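Local coordinates for protein membrane-bound lytic murein transglycosylase (Agrobacterium tumefaciens, PDB 2PNW) that probably cleaves the glycan strands of peptidoglycan as a lytic transglycosylase of the MltA family, acting on the bacterial cell wall, at residues 112-126 with 167-180. Residues are numbered along the deposited sequence; the frame is centred on the assembly and turned at random.
Sequences PDDVWRYPIYRRPPE and LRGRGLEIAWARSK
Trp176 lies between Pro112, in the loop before the strand, and Pro119 of strand 118-121: Pro112 CB sits over one face, 3.6 Å from the centroid of the five-membered ring, and Pro119 CA covers the opposite face. The Tyr121 ring is likewise covered on both faces, by Leu167 CD1 over its centre and by Pro119 CB nearer the rim of the other. On the other face of the sheet, Lys180 CB stands 3.7 Å from the centroid of the Tyr118 ring, whose other side takes Arg117 CG. These side chains flank an antiparallel ladder in the MltA-specific insert domain. Tyr118 and Ala177 exchange backbone bonds there, and Arg117 and Tyr118 together face Ala177 in a classic beta bulge. Ile120, on the same face as Tyr118 and Ala177, packs on strands 96-109 and 201-209. Further out, water bridges Tyr121 OH to Glu173 OE2, and Lys180 NZ pairs with Asp249. At the rim Arg170 grips Glu126 end-on, NH2 to OE1 at 2.8 Å and NH1 to OE2 at 2.9 Å. Both oxygens are met on their syn sides, though the nitrogens lie 25-29° out of the carboxylate plane. Two nearly straight bonds thus fix the mutual rotation of carboxylate and guanidinium at one end of an interface otherwise held chiefly by apolar packing and backbone bonds.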
ATOM      1  N   PRO A 112      16.411 -10.476  22.222  1.00 24.56           N
ATOM      2  CA  PRO A 112      15.133 -10.583  22.923  1.00 24.22           C
ATOM      3  C   PRO A 112      15.269 -10.604  24.446  1.00 25.21           C
ATOM      4  O   PRO A 112      16.238 -11.155  24.981  1.00 24.91           O
ATOM      5  CB  PRO A 112      14.609 -11.939  22.458  1.00 24.59           C
ATOM      6  CG  PRO A 112      15.852 -12.743  22.247  1.00 24.17           C
ATOM      7  CD  PRO A 112      16.874 -11.779  21.712  1.00 24.72           C
ATOM      8  N   ASP A 113      14.293 -10.019  25.134  1.00 25.32           N
ATOM      9  CA  ASP A 113      14.176 -10.178  26.582  1.00 25.53           C
ATOM     10  C   ASP A 113      12.723  -9.934  26.972  1.00 26.18           C
ATOM     11  O   ASP A 113      11.829  -9.955  26.107  1.00 25.10           O
ATOM     12  CB  ASP A 113      15.168  -9.285  27.358  1.00 25.91           C
ATOM     13  CG  ASP A 113      14.971  -7.788  27.128  1.00 26.24           C
ATOM     14  OD1 ASP A 113      13.865  -7.314  26.810  1.00 26.48           O
ATOM     15  OD2 ASP A 113      15.964  -7.049  27.306  1.00 27.01           O
ATOM     16  N   ASP A 114      12.486  -9.688  28.255  1.00 26.56           N
ATOM     17  CA  ASP A 114      11.130  -9.561  28.748  1.00 27.53           C
ATOM     18  C   ASP A 114      10.411  -8.350  28.168  1.00 26.41           C
ATOM     19  O   ASP A 114       9.179  -8.319  28.140  1.00 26.95           O
ATOM     20  CB  ASP A 114      11.123  -9.528  30.281  1.00 29.29           C
ATOM     21  CG  ASP A 114      11.320 -10.919  30.899  1.00 33.91           C
ATOM     22  OD1 ASP A 114      11.446 -11.924  30.149  1.00 38.84           O
ATOM     23  OD2 ASP A 114      11.349 -11.010  32.146  1.00 39.33           O
ATOM     24  N   VAL A 115      11.187  -7.362  27.713  1.00 24.47           N
ATOM     25  CA  VAL A 115      10.650  -6.140  27.107  1.00 23.50           C
ATOM     26  C   VAL A 115      10.564  -6.294  25.570  1.00 22.60           C
ATOM     27  O   VAL A 115       9.505  -6.088  24.986  1.00 22.29           O
ATOM     28  CB  VAL A 115      11.528  -4.915  27.452  1.00 23.51           C
ATOM     29  CG1 VAL A 115      11.147  -3.711  26.618  1.00 24.34           C
ATOM     30  CG2 VAL A 115      11.456  -4.584  28.975  1.00 24.62           C
ATOM     31  N   TRP A 116      11.688  -6.642  24.952  1.00 22.20           N
ATOM     32  CA  TRP A 116      11.779  -6.818  23.486  1.00 21.83           C
ATOM     33  C   TRP A 116      11.389  -8.241  23.210  1.00 20.90           C
ATOM     34  O   TRP A 116      12.229  -9.110  23.148  1.00 20.02           O
ATOM     35  CB  TRP A 116      13.221  -6.529  23.019  1.00 22.44           C
ATOM     36  CG  TRP A 116      13.659  -5.162  23.482  1.00 21.83           C
ATOM     37  CD1 TRP A 116      14.471  -4.873  24.552  1.00 24.67           C
ATOM     38  CD2 TRP A 116      13.299  -3.905  22.901  1.00 22.78           C
ATOM     39  NE1 TRP A 116      14.635  -3.506  24.669  1.00 24.94           N
ATOM     40  CE2 TRP A 116      13.929  -2.889  23.672  1.00 23.61           C
ATOM     41  CE3 TRP A 116      12.520  -3.530  21.792  1.00 20.11           C
ATOM     42  CZ2 TRP A 116      13.796  -1.533  23.376  1.00 24.94           C
ATOM     43  CZ3 TRP A 116      12.378  -2.170  21.502  1.00 22.87           C
ATOM     44  CH2 TRP A 116      13.009  -1.183  22.303  1.00 23.61           C
ATOM     45  N   ARG A 117      10.089  -8.476  23.046  1.00 20.72           N
ATOM     46  CA  ARG A 117       9.580  -9.843  23.102  1.00 21.29           C
ATOM     47  C   ARG A 117       8.807 -10.247  21.858  1.00 20.15           C
ATOM     48  O   ARG A 117       8.397 -11.401  21.749  1.00 20.19           O
ATOM     49  CB  ARG A 117       8.672 -10.011  24.359  1.00 21.59           C
ATOM     50  CG  ARG A 117       7.497  -9.043  24.374  1.00 22.15           C
ATOM     51  CD  ARG A 117       6.686  -9.085  25.677  1.00 24.77           C
ATOM     52  NE  ARG A 117       6.072 -10.376  25.931  1.00 30.38           N
ATOM     53  CZ  ARG A 117       5.102 -10.583  26.832  1.00 36.31           C
ATOM     54  NH1 ARG A 117       4.616 -11.804  27.009  1.00 36.22           N
ATOM     55  NH2 ARG A 117       4.614  -9.575  27.561  1.00 36.90           N
ATOM     56  N   TYR A 118       8.550  -9.308  20.956  1.00 17.93           N
ATOM     57  CA  TYR A 118       7.687  -9.604  19.814  1.00 18.03           C
ATOM     58  C   TYR A 118       8.499  -9.682  18.536  1.00 17.60           C
ATOM     59  O   TYR A 118       8.891  -8.648  18.004  1.00 16.85           O
ATOM     60  CB  TYR A 118       6.590  -8.541  19.675  1.00 17.91           C
ATOM     61  CG  TYR A 118       5.756  -8.406  20.935  1.00 18.23           C
ATOM     62  CD1 TYR A 118       4.960  -9.477  21.373  1.00 21.86           C
ATOM     63  CD2 TYR A 118       5.768  -7.224  21.693  1.00 18.23           C
ATOM     64  CE1 TYR A 118       4.182  -9.376  22.547  1.00 21.25           C
ATOM     65  CE2 TYR A 118       4.991  -7.110  22.890  1.00 19.31           C
ATOM     66  CZ  TYR A 118       4.200  -8.200  23.280  1.00 21.41           C
ATOM     67  OH  TYR A 118       3.423  -8.125  24.426  1.00 22.37           O
ATOM     68  N   PRO A 119       8.759 -10.907  18.066  1.00 18.01           N
ATOM     69  CA  PRO A 119       9.642 -11.056  16.902  1.00 17.52           C
ATOM     70  C   PRO A 119       9.042 -10.470  15.621  1.00 17.37           C
ATOM     71  O   PRO A 119       7.804 -10.409  15.455  1.00 15.71           O
ATOM     72  CB  PRO A 119       9.810 -12.566  16.783  1.00 18.04           C
ATOM     73  CG  PRO A 119       8.537 -13.151  17.428  1.00 19.06           C
ATOM     74  CD  PRO A 119       8.296 -12.206  18.600  1.00 18.21           C
ATOM     75  N   ILE A 120       9.937 -10.065  14.721  1.00 17.12           N
ATOM     76  CA  ILE A 120       9.590  -9.682  13.365  1.00 17.49           C
ATOM     77  C   ILE A 120      10.277 -10.721  12.487  1.00 17.36           C
ATOM     78  O   ILE A 120      11.477 -10.932  12.626  1.00 16.37           O
ATOM     79  CB  ILE A 120      10.143  -8.282  13.038  1.00 17.15           C
ATOM     80  CG1 ILE A 120       9.592  -7.261  14.049  1.00 17.98           C
ATOM     81  CG2 ILE A 120       9.748  -7.897  11.619  1.00 18.74           C
ATOM     82  CD1 ILE A 120      10.223  -5.845  13.934  1.00 19.06           C
ATOM     83  N   TYR A 121       9.518 -11.407  11.622  1.00 17.12           N
ATOM     84  CA  TYR A 121      10.044 -12.582  10.923  1.00 16.54           C
ATOM     85  C   TYR A 121      10.309 -12.353   9.441  1.00 16.95           C
ATOM     86  O   TYR A 121       9.514 -11.687   8.764  1.00 17.00           O
ATOM     87  CB  TYR A 121       9.034 -13.724  11.019  1.00 17.33           C
ATOM     88  CG  TYR A 121       8.935 -14.377  12.386  1.00 16.48           C
ATOM     89  CD1 TYR A 121      10.010 -15.102  12.924  1.00 16.85           C
ATOM     90  CD2 TYR A 121       7.748 -14.281  13.133  1.00 18.61           C
ATOM     91  CE1 TYR A 121       9.902 -15.730  14.195  1.00 16.84           C
ATOM     92  CE2 TYR A 121       7.627 -14.896  14.405  1.00 17.34           C
ATOM     93  CZ  TYR A 121       8.696 -15.624  14.915  1.00 17.63           C
ATOM     94  OH  TYR A 121       8.559 -16.233  16.156  1.00 18.54           O
ATOM     95  N   ARG A 122      11.398 -12.948   8.940  1.00 16.95           N
ATOM     96  CA  ARG A 122      11.624 -13.073   7.493  1.00 17.36           C
ATOM     97  C   ARG A 122      10.760 -14.212   6.984  1.00 16.52           C
ATOM     98  O   ARG A 122      10.200 -14.978   7.776  1.00 16.27           O
ATOM     99  CB  ARG A 122      13.071 -13.517   7.178  1.00 18.38           C
ATOM    100  CG  ARG A 122      14.190 -12.622   7.588  1.00 20.30           C
ATOM    101  CD  ARG A 122      15.513 -13.239   7.037  1.00 17.96           C
ATOM    102  NE  ARG A 122      16.105 -14.270   7.887  1.00 17.56           N
ATOM    103  CZ  ARG A 122      16.139 -15.571   7.606  1.00 18.68           C
ATOM    104  NH1 ARG A 122      15.629 -16.032   6.462  1.00 19.99           N
ATOM    105  NH2 ARG A 122      16.731 -16.417   8.446  1.00 21.91           N
ATOM    106  N   ARG A 123      10.705 -14.368   5.655  1.00 15.68           N
ATOM    107  CA  ARG A 123       9.900 -15.435   5.073  1.00 15.54           C
ATOM    108  C   ARG A 123      10.505 -16.819   5.369  1.00 15.90           C
ATOM    109  O   ARG A 123      11.669 -17.081   5.024  1.00 15.85           O
ATOM    110  CB  ARG A 123       9.807 -15.225   3.562  1.00 15.98           C
ATOM    111  CG  ARG A 123       8.890 -16.222   2.867  1.00 14.30           C
ATOM    112  CD  ARG A 123       8.989 -15.980   1.360  1.00 16.79           C
ATOM    113  NE  ARG A 123       8.107 -16.896   0.637  1.00 17.40           N
ATOM    114  CZ  ARG A 123       7.649 -16.664  -0.591  1.00 18.24           C
ATOM    115  NH1 ARG A 123       7.992 -15.546  -1.242  1.00 17.48           N
ATOM    116  NH2 ARG A 123       6.849 -17.574  -1.162  1.00 16.68           N
ATOM    117  N   PRO A 124       9.719 -17.718   5.998  1.00 16.36           N
ATOM    118  CA  PRO A 124      10.172 -19.102   6.243  1.00 16.46           C
ATOM    119  C   PRO A 124      10.359 -19.823   4.909  1.00 16.38           C
ATOM    120  O   PRO A 124       9.571 -19.604   3.996  1.00 16.64           O
ATOM    121  CB  PRO A 124       8.985 -19.731   6.988  1.00 15.66           C
ATOM    122  CG  PRO A 124       8.230 -18.548   7.581  1.00 17.55           C
ATOM    123  CD  PRO A 124       8.365 -17.480   6.544  1.00 16.23           C
ATOM    124  N   PRO A 125      11.360 -20.722   4.812  1.00 16.83           N
ATOM    125  CA  PRO A 125      11.630 -21.383   3.523  1.00 17.38           C
ATOM    126  C   PRO A 125      10.490 -22.336   3.092  1.00 17.84           C
ATOM    127  O   PRO A 125      10.413 -22.716   1.919  1.00 17.92           O
ATOM    128  CB  PRO A 125      12.927 -22.171   3.797  1.00 17.21           C
ATOM    129  CG  PRO A 125      12.886 -22.427   5.306  1.00 16.72           C
ATOM    130  CD  PRO A 125      12.264 -21.190   5.890  1.00 17.00           C
ATOM    131  N   GLU A 126       9.623 -22.727   4.039  1.00 17.16           N
ATOM    132  CA  GLU A 126       8.518 -23.636   3.732  1.00 16.83           C
ATOM    133  C   GLU A 126       7.273 -22.886   3.282  1.00 17.03           C
ATOM    134  O   GLU A 126       6.265 -23.503   2.973  1.00 16.85           O
ATOM    135  CB  GLU A 126       8.203 -24.591   4.910  1.00 17.59           C
ATOM    136  CG  GLU A 126       7.491 -23.934   6.126  1.00 18.22           C
ATOM    137  CD  GLU A 126       8.439 -23.247   7.143  1.00 21.49           C
ATOM    138  OE1 GLU A 126       9.653 -23.040   6.861  1.00 19.47           O
ATOM    139  OE2 GLU A 126       7.945 -22.898   8.248  1.00 21.52           O
ATOM    140  N   LEU A 167       7.113 -20.515  15.121  1.00 20.11           N
ATOM    141  CA  LEU A 167       8.330 -20.241  14.311  1.00 20.19           C
ATOM    142  C   LEU A 167       9.606 -20.014  15.139  1.00 21.16           C
ATOM    143  O   LEU A 167      10.664 -19.676  14.592  1.00 21.16           O
ATOM    144  CB  LEU A 167       8.104 -19.034  13.394  1.00 19.28           C
ATOM    145  CG  LEU A 167       6.983 -19.142  12.340  1.00 18.09           C
ATOM    146  CD1 LEU A 167       6.926 -17.845  11.485  1.00 15.92           C
ATOM    147  CD2 LEU A 167       7.143 -20.367  11.446  1.00 18.85           C
ATOM    148  N   ARG A 168       9.500 -20.158  16.458  1.00 21.46           N
ATOM    149  CA  ARG A 168      10.630 -19.880  17.361  1.00 22.48           C
ATOM    150  C   ARG A 168      11.812 -20.821  17.163  1.00 22.12           C
ATOM    151  O   ARG A 168      11.632 -21.989  16.823  1.00 21.84           O
ATOM    152  CB  ARG A 168      10.198 -20.018  18.832  1.00 23.19           C
ATOM    153  CG  ARG A 168       9.231 -18.965  19.328  1.00 28.91           C
ATOM    154  CD  ARG A 168       8.967 -19.205  20.816  1.00 37.77           C
ATOM    155  NE  ARG A 168      10.073 -18.682  21.636  1.00 44.44           N
ATOM    156  CZ  ARG A 168      10.441 -19.154  22.829  1.00 49.62           C
ATOM    157  NH1 ARG A 168       9.814 -20.196  23.379  1.00 52.11           N
ATOM    158  NH2 ARG A 168      11.454 -18.588  23.476  1.00 50.93           N
ATOM    159  N   GLY A 169      13.009 -20.308  17.417  1.00 22.34           N
ATOM    160  CA  GLY A 169      14.205 -21.147  17.481  1.00 23.06           C
ATOM    161  C   GLY A 169      14.748 -21.552  16.123  1.00 23.48           C
ATOM    162  O   GLY A 169      15.491 -22.531  16.008  1.00 24.07           O
ATOM    163  N   ARG A 170      14.409 -20.783  15.094  1.00 22.55           N
ATOM    164  CA  ARG A 170      14.809 -21.138  13.732  1.00 22.65           C
ATOM    165  C   ARG A 170      15.678 -20.078  13.068  1.00 22.27           C
ATOM    166  O   ARG A 170      16.031 -20.199  11.893  1.00 22.09           O
ATOM    167  CB  ARG A 170      13.553 -21.425  12.903  1.00 22.52           C
ATOM    168  CG  ARG A 170      12.793 -22.673  13.414  1.00 23.69           C
ATOM    169  CD  ARG A 170      11.620 -23.038  12.529  1.00 23.54           C
ATOM    170  NE  ARG A 170      12.035 -23.161  11.131  1.00 23.26           N
ATOM    171  CZ  ARG A 170      11.192 -23.047  10.108  1.00 24.74           C
ATOM    172  NH1 ARG A 170       9.889 -22.823  10.342  1.00 20.21           N
ATOM    173  NH2 ARG A 170      11.645 -23.161   8.857  1.00 22.47           N
ATOM    174  N   GLY A 171      16.007 -19.031  13.821  1.00 21.58           N
ATOM    175  CA  GLY A 171      16.828 -17.946  13.295  1.00 20.39           C
ATOM    176  C   GLY A 171      16.130 -17.092  12.256  1.00 20.05           C
ATOM    177  O   GLY A 171      16.787 -16.424  11.458  1.00 18.99           O
ATOM    178  N   LEU A 172      14.792 -17.068  12.296  1.00 18.74           N
ATOM    179  CA  LEU A 172      14.007 -16.300  11.329  1.00 17.40           C
ATOM    180  C   LEU A 172      13.726 -14.848  11.698  1.00 17.80           C
ATOM    181  O   LEU A 172      13.127 -14.116  10.908  1.00 16.95           O
ATOM    182  CB  LEU A 172      12.680 -17.028  11.043  1.00 17.41           C
ATOM    183  CG  LEU A 172      12.800 -18.361  10.292  1.00 17.86           C
ATOM    184  CD1 LEU A 172      11.454 -19.116  10.336  1.00 18.33           C
ATOM    185  CD2 LEU A 172      13.247 -18.081   8.832  1.00 20.29           C
ATOM    186  N   GLU A 173      14.168 -14.407  12.877  1.00 17.23           N
ATOM    187  CA  GLU A 173      13.842 -13.068  13.350  1.00 17.20           C
ATOM    188  C   GLU A 173      14.785 -12.042  12.723  1.00 17.75           C
ATOM    189  O   GLU A 173      16.006 -12.280  12.654  1.00 17.91           O
ATOM    190  CB  GLU A 173      13.940 -12.991  14.897  1.00 17.60           C
ATOM    191  CG  GLU A 173      13.075 -14.047  15.647  1.00 18.61           C
ATOM    192  CD  GLU A 173      13.733 -15.403  15.850  1.00 21.56           C
ATOM    193  OE1 GLU A 173      14.934 -15.590  15.475  1.00 19.92           O
ATOM    194  OE2 GLU A 173      13.029 -16.316  16.365  1.00 21.15           O
ATOM    195  N   ILE A 174      14.210 -10.937  12.264  1.00 16.37           N
ATOM    196  CA  ILE A 174      14.948  -9.737  11.835  1.00 17.75           C
ATOM    197  C   ILE A 174      15.323  -8.897  13.067  1.00 18.26           C
ATOM    198  O   ILE A 174      16.437  -8.387  13.162  1.00 18.43           O
ATOM    199  CB  ILE A 174      14.076  -8.903  10.865  1.00 17.57           C
ATOM    200  CG1 ILE A 174      13.772  -9.711   9.586  1.00 19.40           C
ATOM    201  CG2 ILE A 174      14.733  -7.523  10.507  1.00 18.32           C
ATOM    202  CD1 ILE A 174      12.670  -9.121   8.711  1.00 17.66           C
ATOM    203  N   ALA A 175      14.382  -8.779  14.006  1.00 17.73           N
ATOM    204  CA  ALA A 175      14.527  -8.004  15.245  1.00 17.46           C
ATOM    205  C   ALA A 175      13.324  -8.307  16.144  1.00 17.49           C
ATOM    206  O   ALA A 175      12.423  -9.043  15.730  1.00 17.12           O
ATOM    207  CB  ALA A 175      14.608  -6.480  14.954  1.00 16.41           C
ATOM    208  N   TRP A 176      13.310  -7.715  17.348  1.00 17.50           N
ATOM    209  CA  TRP A 176      12.227  -7.885  18.316  1.00 18.10           C
ATOM    210  C   TRP A 176      11.677  -6.538  18.713  1.00 17.21           C
ATOM    211  O   TRP A 176      12.432  -5.653  19.102  1.00 16.05           O
ATOM    212  CB  TRP A 176      12.736  -8.591  19.583  1.00 20.40           C
ATOM    213  CG  TRP A 176      12.807 -10.067  19.470  1.00 22.11           C
ATOM    214  CD1 TRP A 176      11.833 -10.974  19.846  1.00 24.92           C
ATOM    215  CD2 TRP A 176      13.890 -10.833  18.962  1.00 24.03           C
ATOM    216  NE1 TRP A 176      12.256 -12.250  19.595  1.00 24.94           N
ATOM    217  CE2 TRP A 176      13.519 -12.190  19.057  1.00 24.05           C
ATOM    218  CE3 TRP A 176      15.142 -10.504  18.443  1.00 22.23           C
ATOM    219  CZ2 TRP A 176      14.356 -13.214  18.663  1.00 24.90           C
ATOM    220  CZ3 TRP A 176      15.964 -11.514  18.024  1.00 25.17           C
ATOM    221  CH2 TRP A 176      15.570 -12.858  18.124  1.00 26.20           C
ATOM    222  N   ALA A 177      10.362  -6.379  18.613  1.00 16.85           N
ATOM    223  CA  ALA A 177       9.674  -5.139  18.998  1.00 16.91           C
ATOM    224  C   ALA A 177       9.228  -5.247  20.469  1.00 17.69           C
ATOM    225  O   ALA A 177       9.223  -6.335  21.043  1.00 17.79           O
ATOM    226  CB  ALA A 177       8.464  -4.917  18.089  1.00 17.37           C
ATOM    227  N   ARG A 178       8.857  -4.122  21.066  1.00 18.78           N
ATOM    228  CA  ARG A 178       8.368  -4.113  22.458  1.00 20.50           C
ATOM    229  C   ARG A 178       6.888  -3.807  22.539  1.00 20.43           C
ATOM    230  O   ARG A 178       6.311  -3.884  23.634  1.00 20.13           O
ATOM    231  CB  ARG A 178       9.143  -3.097  23.324  1.00 19.34           C
ATOM    232  CG  ARG A 178       9.052  -1.666  22.838  1.00 21.76           C
ATOM    233  CD  ARG A 178       9.844  -0.703  23.763  1.00 23.70           C
ATOM    234  NE  ARG A 178       9.346  -0.812  25.131  1.00 28.67           N
ATOM    235  CZ  ARG A 178      10.017  -0.456  26.224  1.00 32.77           C
ATOM    236  NH1 ARG A 178      11.244   0.055  26.131  1.00 31.70           N
ATOM    237  NH2 ARG A 178       9.446  -0.616  27.421  1.00 34.71           N
ATOM    238  N   SER A 179       6.278  -3.432  21.412  1.00 19.75           N
ATOM    239  CA  SER A 179       4.826  -3.176  21.359  1.00 19.39           C
ATOM    240  C   SER A 179       4.132  -4.088  20.346  1.00 19.89           C
ATOM    241  O   SER A 179       4.400  -3.991  19.142  1.00 18.75           O
ATOM    242  CB  SER A 179       4.552  -1.720  21.018  1.00 19.88           C
ATOM    243  OG  SER A 179       3.175  -1.512  20.707  1.00 20.67           O
ATOM    244  N   LYS A 180       3.224  -4.948  20.807  1.00 18.93           N
ATOM    245  CA  LYS A 180       2.503  -5.802  19.850  1.00 19.61           C
ATOM    246  C   LYS A 180       1.556  -5.008  18.954  1.00 18.04           C
ATOM    247  O   LYS A 180       1.384  -5.348  17.776  1.00 18.28           O
ATOM    248  CB  LYS A 180       1.844  -7.044  20.509  1.00 20.13           C
ATOM    249  CG  LYS A 180       0.610  -6.821  21.322  1.00 23.98           C
ATOM    250  CD  LYS A 180       0.238  -8.133  22.034  1.00 21.20           C
ATOM    251  CE  LYS A 180      -0.524  -7.877  23.311  1.00 25.28           C
ATOM    252  NZ  LYS A 180      -0.793  -9.187  24.007  1.00 20.46           N
TER
HETATM  253  O   HOH W   1       7.151  -5.157  25.908  1.00 24.11           O
HETATM  254  O   HOH W   2       1.696  -9.891  25.262  1.00 29.40           O
HETATM  255  O   HOH W   3       6.486 -17.971  16.380  1.00 19.82           O
HETATM  256  O   HOH W   4      10.732 -16.311  17.610  1.00 20.02           O
HETATM  257  O   HOH W   5      17.296 -13.247  10.311  1.00 27.88           O